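Local coordinates for protein KauB (Pseudomonas aeruginosa PAO1, PDB 6B4R) that oxidises aldehydes, aminoaldehydes among them, to carboxylic acids with NAD(P)+ as electron acceptor, as an aldehyde dehydrogenase of broad substrate specificity, at the interface of chains A and B. Sequence-based numbering; all coordinates share one arbitrary frame. Chains: chain A, KauB; chain B, KauB.

The interface of chains A and B. Residues chain A 130, 464, 480-481; chain B 137, 139.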
# COMPACT_ATOMS: atom_id res chain seq x y z
N TRP A 130 1.91 14.55 -13.82
CA TRP A 130 1.59 13.80 -12.61
C TRP A 130 1.86 12.31 -12.80
O TRP A 130 2.50 11.67 -11.95
CB TRP A 130 0.12 14.02 -12.24
CG TRP A 130 -0.26 13.62 -10.84
CD1 TRP A 130 -0.28 14.42 -9.74
CD2 TRP A 130 -0.68 12.32 -10.41
NE1 TRP A 130 -0.68 13.70 -8.64
CE2 TRP A 130 -0.93 12.40 -9.02
CE3 TRP A 130 -0.87 11.09 -11.05
CZ2 TRP A 130 -1.36 11.31 -8.27
CZ3 TRP A 130 -1.30 10.00 -10.30
CH2 TRP A 130 -1.54 10.12 -8.92
N THR A 464 -5.26 13.08 -8.07
CA THR A 464 -5.20 12.07 -7.02
C THR A 464 -6.52 11.31 -6.87
O THR A 464 -6.60 10.33 -6.13
CB THR A 464 -4.83 12.68 -5.65
OG1 THR A 464 -5.90 13.52 -5.19
CG2 THR A 464 -3.55 13.51 -5.76
N SER A 480 -5.34 9.14 -10.80
CA SER A 480 -4.77 8.44 -9.64
C SER A 480 -3.80 7.34 -10.07
O SER A 480 -3.48 7.21 -11.25
CB SER A 480 -5.87 7.86 -8.73
OG SER A 480 -6.49 6.74 -9.33
N LEU A 481 -3.32 6.56 -9.10
CA LEU A 481 -2.42 5.45 -9.41
C LEU A 481 -3.20 4.24 -9.90
O LEU A 481 -2.63 3.29 -10.43
CB LEU A 481 -1.56 5.08 -8.20
CG LEU A 481 -0.78 6.21 -7.52
CD1 LEU A 481 -0.09 5.69 -6.27
CD2 LEU A 481 0.24 6.82 -8.46
N LYS B 137 1.68 11.73 -4.14
CA LYS B 137 1.54 10.35 -4.61
C LYS B 137 1.31 9.42 -3.43
O LYS B 137 1.01 8.24 -3.61
CB LYS B 137 2.79 9.90 -5.37
CG LYS B 137 3.22 10.82 -6.49
CD LYS B 137 2.12 10.99 -7.53
CE LYS B 137 2.59 11.90 -8.65
NZ LYS B 137 3.09 13.21 -8.14
N TYR B 139 -0.74 8.05 -0.24
CA TYR B 139 -2.11 7.97 0.23
C TYR B 139 -2.19 7.46 1.66
O TYR B 139 -1.56 6.46 2.01
CB TYR B 139 -2.94 7.06 -0.69
CG TYR B 139 -3.22 7.64 -2.05
CD1 TYR B 139 -4.46 8.20 -2.34
CD2 TYR B 139 -2.25 7.64 -3.05
CE1 TYR B 139 -4.72 8.74 -3.59
CE2 TYR B 139 -2.51 8.17 -4.30
CZ TYR B 139 -3.75 8.72 -4.56
OH TYR B 139 -4.02 9.25 -5.81
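B:Lys137 lays its CD and CE methylenes over one face of the A:Trp130 indole, at the interface of two subunits of this aldehyde dehydrogenase. Aldehyde dehydrogenases are commonly dimers or tetramers, so this contact probably belongs to a biological interface. B:Lys137 ends the 3-10 helix 135-137, and A:Trp130 lies near the end of helix 113-133. The lysine chain bends at chi2 (-58°) and again at chi4, and between the bends it runs along the indole: CD sits over the six-membered ring, 3.9 Å from its centroid, and CE over the five-membered ring, 3.6 Å from its centroid. These are CH-pi contacts, for which a long methylene chain and a broad aromatic face are well matched. The terminal amine NZ stands over the same face, 3.8 Å above the indole nitrogen NE1 of A:Trp130, with no hydrogen bond between them assigned. Within chain A, the backbone N of A:Thr464 lies over the opposite face, toward its rim.

B:Tyr139 comes from the opposite direction to A:Trp130, its ring turned nearly perpendicular to the indole. Its hydroxyl OH donates a hydrogen bond of 2.8 Å to the backbone O of A:Thr464. The bond meets the carbonyl at a C=O...donor angle of 108°, well bent, with the donor tilted 22° from the carbonyl plane, while that oxygen lies in plane at the edge of the phenol ring. Tyrosine suits this place because its rigid ring carries a polar group to a main-chain acceptor while offering carbon surface on the way. A:Leu481, the first residue of the 3-10 helix 481-487, uses that surface: its methyl CD1 lies 4.0 Å from CE2 of B:Tyr139, the two side chains passing in opposite directions. A branched, apolar leucine suits this flank, since its CG also lies near CE2. CB of A:Ser480 approaches the phenol oxygen OH of B:Tyr139 at 3.7 Å, a small side chain beside the bonded hydroxyl. The patch is centred about 15 Å from A:Glu267, the predicted active-site glutamate.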